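Local coordinates for protein succinyl-CoA ligase (ADP-forming) subunit alpha (Methanosaeta concilii, PDB 6HXI) that binds coenzyme A and joins a CoA-ligase-related N-terminal part to a largely helical C-terminal part of the citrate synthase family, at residues 461-465 / 517-522; 421-426 / 584-588; 9-15 / 145-151. Residue numbers count along the deposited sequence, not the author numbering.

How the contacts relate
Contacts 1 and 2 are helix pairs in the citrate synthase-like C-terminal part. Contact 1 is nested inside the sequence loop closed by contact 2, yet their centres stand 34 Å apart and their nearest atoms about 23 Å. Contact 3, near the N-terminus, closes before either opens and lies on the other side of the chain's centre, 81 Å from contact 1 and 62 Å from contact 2, centre to centre. Coenzyme A is found near both ends of the molecule: the side chain of F461 in contact 1 is about 8 Å from one bound molecule, and that of I151 in contact 3 about 10 Å from one.

Contact 1. Residues 461-465 / 517-522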
# COMPACT_ATOMS: atom_id res chain seq x y z
N PHE B 461 11.41 28.14 -4.41
CA PHE B 461 10.99 29.50 -4.78
C PHE B 461 10.73 30.35 -3.53
O PHE B 461 11.15 31.49 -3.50
CB PHE B 461 9.79 29.49 -5.73
CG PHE B 461 10.15 29.20 -7.18
CD1 PHE B 461 10.40 27.90 -7.60
CD2 PHE B 461 10.29 30.23 -8.10
CE1 PHE B 461 10.75 27.64 -8.94
CE2 PHE B 461 10.62 29.96 -9.43
CZ PHE B 461 10.83 28.67 -9.84
N LYS B 462 10.06 29.79 -2.50
CA LYS B 462 9.75 30.54 -1.27
C LYS B 462 11.07 31.03 -0.61
O LYS B 462 11.19 32.20 -0.28
CB LYS B 462 8.92 29.68 -0.29
CG LYS B 462 8.22 30.48 0.77
CD LYS B 462 7.91 29.69 2.03
CE LYS B 462 7.32 30.66 3.02
NZ LYS B 462 7.83 30.49 4.40
N ARG B 463 12.05 30.13 -0.46
CA ARG B 463 13.35 30.42 0.14
C ARG B 463 14.09 31.53 -0.63
O ARG B 463 14.49 32.52 -0.02
CB ARG B 463 14.19 29.13 0.24
CG ARG B 463 15.62 29.34 0.74
CD ARG B 463 16.54 28.17 0.41
NE ARG B 463 16.58 27.87 -1.03
CZ ARG B 463 17.37 28.47 -1.91
NH1 ARG B 463 18.19 29.44 -1.54
NH2 ARG B 463 17.33 28.11 -3.19
N ALA B 464 14.20 31.42 -1.94
CA ALA B 464 14.88 32.43 -2.76
C ALA B 464 14.27 33.80 -2.56
O ALA B 464 14.98 34.74 -2.23
CB ALA B 464 14.83 32.03 -4.23
N GLN B 465 12.94 33.91 -2.70
CA GLN B 465 12.18 35.14 -2.59
C GLN B 465 12.22 35.70 -1.17
O GLN B 465 12.28 36.91 -1.03
CB GLN B 465 10.75 34.88 -3.06
CG GLN B 465 9.93 36.13 -3.39
CD GLN B 465 8.87 36.47 -2.38
OE1 GLN B 465 8.50 35.68 -1.51
NE2 GLN B 465 8.31 37.65 -2.52
N GLU B 517 2.53 37.49 -5.06
CA GLU B 517 3.93 37.91 -4.90
C GLU B 517 4.94 36.82 -5.32
O GLU B 517 5.90 37.11 -6.04
CB GLU B 517 4.17 38.33 -3.45
CG GLU B 517 5.39 39.23 -3.24
CD GLU B 517 5.76 39.58 -1.81
OE1 GLU B 517 5.51 38.75 -0.90
OE2 GLU B 517 6.37 40.65 -1.61
N LEU B 518 4.71 35.56 -4.89
CA LEU B 518 5.63 34.49 -5.26
C LEU B 518 5.46 34.14 -6.74
O LEU B 518 6.45 33.81 -7.41
CB LEU B 518 5.53 33.31 -4.31
CG LEU B 518 6.65 32.26 -4.43
CD1 LEU B 518 8.03 32.88 -4.22
CD2 LEU B 518 6.40 31.10 -3.50
N LEU B 519 4.23 34.34 -7.29
CA LEU B 519 4.02 34.12 -8.71
C LEU B 519 4.75 35.18 -9.55
O LEU B 519 5.40 34.82 -10.53
CB LEU B 519 2.54 34.00 -9.10
CG LEU B 519 2.25 33.92 -10.61
CD1 LEU B 519 2.66 32.56 -11.20
CD2 LEU B 519 0.80 34.22 -10.90
N ASN B 520 4.74 36.45 -9.10
CA ASN B 520 5.45 37.52 -9.82
C ASN B 520 6.96 37.26 -9.84
O ASN B 520 7.60 37.43 -10.88
CB ASN B 520 5.07 38.91 -9.30
CG ASN B 520 3.61 39.30 -9.46
OD1 ASN B 520 2.89 38.88 -10.39
ND2 ASN B 520 3.14 40.16 -8.56
N TYR B 521 7.52 36.78 -8.72
CA TYR B 521 8.93 36.38 -8.63
C TYR B 521 9.17 35.19 -9.58
O TYR B 521 10.11 35.20 -10.37
CB TYR B 521 9.25 35.99 -7.16
CG TYR B 521 10.71 35.65 -6.90
CD1 TYR B 521 11.63 36.64 -6.55
CD2 TYR B 521 11.18 34.34 -6.99
CE1 TYR B 521 12.97 36.34 -6.31
CE2 TYR B 521 12.52 34.03 -6.76
CZ TYR B 521 13.41 35.04 -6.43
OH TYR B 521 14.74 34.74 -6.22
N ALA B 522 8.28 34.18 -9.52
CA ALA B 522 8.41 32.98 -10.34
C ALA B 522 8.47 33.29 -11.82
O ALA B 522 9.29 32.68 -12.51
CB ALA B 522 7.30 31.99 -10.05
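Helices 453-466 and 517-530 of the helical citrate synthase-like part pack here with their segments almost at right angles, at 88° with axes 10.2 Å apart, and the wide spacing is filled by larger side chains, which account for most of the 410 Å² buried. L518, with chi1 t and chi2 p, extends across the gap: its CD1 comes 3.5 Å from F461 O and 3.6 Å from Q465 CB, while its CD2 reaches 4.0 Å from K462 N. Y521, also chi1 t, turns one ring face to Q465, whose CB lies 3.9 Å from the ring centroid and only 9° off its normal, a CH-pi contact. Y521 CE2 packs 4.0 Å from A464 CB. F461 takes chi1 m, so that its CE2 lies 3.9 Å from A522 CB and its CD2 meets the edge of the Y521 ring, 4.3 Å from CD2 of that residue. The off-well chi2 of Q465 (-107°) brings NE2 within 3.4 Å of E517 OE1, but the poor angle rules out a hydrogen bond. K462 points its CA-to-CB bond away, and its NZ forms salt bridges with E466 and D564. Around this crossing, helix 540-555 packs on F461, L518 and A522 and supplies D550 to the backbone N of L518 and L519, while helix 471-480 presents F474 edge-to-face to F461, and Y521 OH bonds L469 O in the loop before it.

Contact 2. Residues 421-426 / 584-588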
# COMPACT_ATOMS: atom_id res chain seq x y z
N GLY B 421 2.59 6.24 -11.61
CA GLY B 421 1.41 5.91 -10.82
C GLY B 421 0.33 5.20 -11.59
O GLY B 421 -0.14 4.15 -11.15
N ALA B 422 -0.05 5.75 -12.76
CA ALA B 422 -1.10 5.16 -13.59
C ALA B 422 -0.59 3.80 -14.09
O ALA B 422 -1.29 2.82 -14.02
CB ALA B 422 -1.45 6.09 -14.74
N HIS B 423 0.65 3.77 -14.49
CA HIS B 423 1.32 2.56 -15.00
C HIS B 423 1.32 1.43 -13.97
O HIS B 423 0.92 0.34 -14.31
CB HIS B 423 2.72 2.84 -15.57
CG HIS B 423 3.38 1.59 -16.05
ND1 HIS B 423 3.01 0.98 -17.27
CD2 HIS B 423 4.37 0.86 -15.47
CE1 HIS B 423 3.80 -0.10 -17.39
NE2 HIS B 423 4.61 -0.23 -16.32
N ASN B 424 1.66 1.71 -12.73
CA ASN B 424 1.66 0.68 -11.69
C ASN B 424 0.25 0.18 -11.35
O ASN B 424 0.07 -1.02 -11.10
CB ASN B 424 2.42 1.11 -10.43
CG ASN B 424 3.88 0.83 -10.54
OD1 ASN B 424 4.44 0.76 -11.63
ND2 ASN B 424 4.53 0.62 -9.41
N ALA B 425 -0.72 1.11 -11.32
CA ALA B 425 -2.14 0.83 -11.03
C ALA B 425 -2.72 -0.10 -12.14
O ALA B 425 -3.49 -0.98 -11.84
CB ALA B 425 -2.96 2.16 -10.91
N ILE B 426 -2.29 0.09 -13.41
CA ILE B 426 -2.72 -0.67 -14.57
C ILE B 426 -2.14 -2.06 -14.53
O ILE B 426 -2.84 -3.01 -14.85
CB ILE B 426 -2.30 0.11 -15.88
CG1 ILE B 426 -3.28 1.29 -16.15
CG2 ILE B 426 -2.15 -0.84 -17.10
CD1 ILE B 426 -2.82 2.26 -17.26
N LEU B 584 -6.21 7.38 -11.44
CA LEU B 584 -5.70 6.00 -11.08
C LEU B 584 -6.87 5.01 -11.02
O LEU B 584 -6.83 4.01 -11.71
CB LEU B 584 -4.86 5.98 -9.79
CG LEU B 584 -3.32 6.15 -9.83
CD1 LEU B 584 -2.82 7.13 -10.85
CD2 LEU B 584 -2.80 6.51 -8.45
N ILE B 585 -7.94 5.35 -10.31
CA ILE B 585 -9.20 4.57 -10.23
C ILE B 585 -9.76 4.42 -11.67
O ILE B 585 -10.13 3.33 -12.08
CB ILE B 585 -10.20 5.27 -9.27
CG1 ILE B 585 -9.68 5.15 -7.77
CG2 ILE B 585 -11.60 4.63 -9.41
CD1 ILE B 585 -10.25 6.15 -6.74
N GLY B 586 -9.80 5.50 -12.42
CA GLY B 586 -10.22 5.47 -13.82
C GLY B 586 -9.47 4.41 -14.64
O GLY B 586 -10.07 3.56 -15.30
N HIS B 587 -8.16 4.45 -14.61
CA HIS B 587 -7.34 3.47 -15.37
C HIS B 587 -7.51 2.00 -14.88
O HIS B 587 -7.62 1.06 -15.67
CB HIS B 587 -5.85 3.87 -15.27
CG HIS B 587 -5.53 5.06 -16.13
ND1 HIS B 587 -5.65 5.00 -17.49
CD2 HIS B 587 -5.07 6.28 -15.78
CE1 HIS B 587 -5.30 6.19 -17.94
NE2 HIS B 587 -4.94 7.00 -16.94
N ILE B 588 -7.62 1.81 -13.58
CA ILE B 588 -7.86 0.45 -13.03
C ILE B 588 -9.17 -0.12 -13.59
O ILE B 588 -9.19 -1.28 -13.99
CB ILE B 588 -7.94 0.58 -11.49
CG1 ILE B 588 -6.56 0.88 -10.89
CG2 ILE B 588 -8.63 -0.68 -10.90
CD1 ILE B 588 -6.66 1.53 -9.50
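G421 opens the segment by laying its backbone against L584: its C is 3.8 Å from L584 CD1, and a modelled CB would come within 3.7 Å of that same methyl. A422 follows, its N 3.6 Å and its CB 4.3 Å from L584 CD1. The A422 methyl also lies 3.8 Å from H587 CD2, so it sits between two side chains of the other helix, and its CA is 5.3 Å from that of L584. H423 and N424 turn to the far side, where both meet a third subunit, another copy of this protein, through hydrogen bonds to that subunit's own H423 and N424. With A425 the helix returns to the interface. Its CB points across, 4.1 Å from L584 CG and 3.8 Å from I588 CG1. I426 completes the run by placing CG1 3.7 Å from H587 CB; the CA atoms of I426 and I588 are 5.5 Å apart. Helix 420-430 thus packs on helix 571-594 within the helical citrate synthase-like part: the segment axes approach to 8.7 Å at a crossing angle of -36°, a closeness consistent with glycine and alanine at three of the four touching positions. Since the polar tip of H587 is engaged by D414 through NE2 and the contacts between the two segments are van der Waals, the pair is held by close apolar fit, without hydrogen bonds between them.

Contact 3. Residues 9-15 / 145-151; sequences FDINTKA and TAGAFRI
A classic beta bulge in the hairpin of strands 143-145 and 149-150 meets a type I turn before strand 15-18. A148 (phi/psi -131/-55) and F149 both face T145: A148 N and F149 N each lie 3.1 Å from T145 O, and T145 N bonds F149 O at 2.9 Å. G147 has positive phi (74/7). The turn runs D10 to T13, with I11 at -70/-11 and N12 at -105/1. D10 OD1 accepts from N12 N at 2.8 Å, an Asx turn, and D10 N donates to T13 OG1 at 2.8 Å. CA atoms of I11 and A148 are 4.2 Å apart. F149 (chi1 t, chi2 87°) centres the packing: its ring centroid lies 4.8 Å from that of F9 (chi1 -34°, between wells; chi2 -69°), planes at 35°; T13 CG2 sits 3.9 Å from the F149 centroid (CH-pi); A15 CB is 3.8 Å from F149 CZ. F9 CZ touches I151 CD1 at 3.4 Å. T145 OG1, also bonded to E198, lies 3.1 Å from F9 O. The sheet of strands 15-18 and 83-86, whose V83 touches F9, T13 and A15, meets the edge hairpin of the second sheet; M28 of helix 22-34 packs on F149.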
# COMPACT_ATOMS: atom_id res chain seq x y z
N PHE B 9 -33.40 -27.05 37.57
CA PHE B 9 -31.97 -26.78 37.41
C PHE B 9 -31.21 -27.09 38.64
O PHE B 9 -31.67 -26.85 39.75
CB PHE B 9 -31.69 -25.30 37.13
CG PHE B 9 -32.71 -24.59 36.32
CD1 PHE B 9 -32.88 -24.88 34.97
CD2 PHE B 9 -33.49 -23.58 36.88
CE1 PHE B 9 -33.84 -24.22 34.21
CE2 PHE B 9 -34.44 -22.91 36.11
CZ PHE B 9 -34.62 -23.24 34.79
N ASP B 10 -29.97 -27.52 38.44
CA ASP B 10 -29.04 -27.78 39.52
C ASP B 10 -27.68 -27.19 39.16
O ASP B 10 -27.53 -26.49 38.15
CB ASP B 10 -28.98 -29.28 39.89
CG ASP B 10 -28.69 -30.25 38.75
OD1 ASP B 10 -27.76 -29.97 37.95
OD2 ASP B 10 -29.33 -31.33 38.71
N ILE B 11 -26.69 -27.48 40.00
CA ILE B 11 -25.33 -27.01 39.86
C ILE B 11 -24.62 -27.69 38.67
O ILE B 11 -23.55 -27.24 38.28
CB ILE B 11 -24.60 -27.17 41.23
CG1 ILE B 11 -23.41 -26.20 41.34
CG2 ILE B 11 -24.22 -28.62 41.53
CD1 ILE B 11 -23.21 -25.51 42.71
N ASN B 12 -25.23 -28.73 38.07
CA ASN B 12 -24.67 -29.42 36.90
C ASN B 12 -25.40 -29.07 35.58
O ASN B 12 -25.02 -29.57 34.52
CB ASN B 12 -24.58 -30.93 37.11
CG ASN B 12 -23.74 -31.33 38.30
OD1 ASN B 12 -22.52 -31.10 38.33
ND2 ASN B 12 -24.38 -31.90 39.31
N THR B 13 -26.42 -28.20 35.66
CA THR B 13 -27.19 -27.72 34.50
C THR B 13 -26.30 -26.97 33.50
O THR B 13 -25.56 -26.06 33.88
CB THR B 13 -28.35 -26.86 34.97
OG1 THR B 13 -29.24 -27.68 35.72
CG2 THR B 13 -29.10 -26.20 33.84
N LYS B 14 -26.39 -27.38 32.24
CA LYS B 14 -25.70 -26.80 31.09
C LYS B 14 -26.78 -26.28 30.13
O LYS B 14 -27.84 -26.91 29.94
CB LYS B 14 -24.77 -27.83 30.42
CG LYS B 14 -23.52 -28.13 31.23
CD LYS B 14 -22.51 -26.98 31.17
CE LYS B 14 -21.15 -27.43 31.64
NZ LYS B 14 -20.10 -26.46 31.24
N ALA B 15 -26.53 -25.11 29.57
CA ALA B 15 -27.50 -24.41 28.76
C ALA B 15 -26.95 -23.82 27.47
O ALA B 15 -25.74 -23.61 27.33
CB ALA B 15 -28.14 -23.29 29.59
N THR B 145 -32.35 -21.19 40.48
CA THR B 145 -32.13 -22.08 41.62
C THR B 145 -30.95 -21.40 42.32
O THR B 145 -29.87 -21.27 41.72
CB THR B 145 -31.81 -23.53 41.21
OG1 THR B 145 -32.88 -24.06 40.42
CG2 THR B 145 -31.59 -24.44 42.41
N ALA B 146 -31.16 -20.89 43.54
CA ALA B 146 -30.14 -20.21 44.32
C ALA B 146 -28.92 -21.09 44.54
O ALA B 146 -29.04 -22.26 44.89
CB ALA B 146 -30.72 -19.74 45.63
N GLY B 147 -27.76 -20.55 44.25
CA GLY B 147 -26.49 -21.24 44.35
C GLY B 147 -26.22 -22.27 43.27
O GLY B 147 -25.21 -22.98 43.37
N ALA B 148 -27.07 -22.37 42.23
CA ALA B 148 -26.91 -23.39 41.19
C ALA B 148 -26.99 -22.89 39.73
O ALA B 148 -26.07 -23.18 38.95
CB ALA B 148 -27.92 -24.51 41.40
N PHE B 149 -28.07 -22.20 39.34
CA PHE B 149 -28.26 -21.75 37.95
C PHE B 149 -29.19 -20.55 37.89
O PHE B 149 -30.16 -20.48 38.65
CB PHE B 149 -28.86 -22.90 37.10
CG PHE B 149 -29.09 -22.63 35.63
CD1 PHE B 149 -28.07 -22.84 34.70
CD2 PHE B 149 -30.32 -22.18 35.16
CE1 PHE B 149 -28.28 -22.59 33.33
CE2 PHE B 149 -30.52 -21.91 33.80
CZ PHE B 149 -29.50 -22.12 32.89
N ARG B 150 -28.93 -19.66 36.92
CA ARG B 150 -29.81 -18.52 36.67
C ARG B 150 -30.20 -18.48 35.18
O ARG B 150 -29.36 -18.76 34.32
CB ARG B 150 -29.16 -17.19 37.13
CG ARG B 150 -28.58 -16.34 36.01
CD ARG B 150 -27.62 -15.29 36.49
NE ARG B 150 -28.32 -14.06 36.79
CZ ARG B 150 -27.74 -12.94 37.18
NH1 ARG B 150 -28.47 -11.88 37.48
NH2 ARG B 150 -26.42 -12.87 37.31
N ILE B 151 -31.44 -18.10 34.90
CA ILE B 151 -31.90 -17.94 33.51
C ILE B 151 -31.60 -16.49 33.10
O ILE B 151 -32.22 -15.58 33.65
CB ILE B 151 -33.38 -18.28 33.30
CG1 ILE B 151 -33.67 -19.75 33.60
CG2 ILE B 151 -33.79 -17.93 31.87
CD1 ILE B 151 -35.16 -20.02 33.92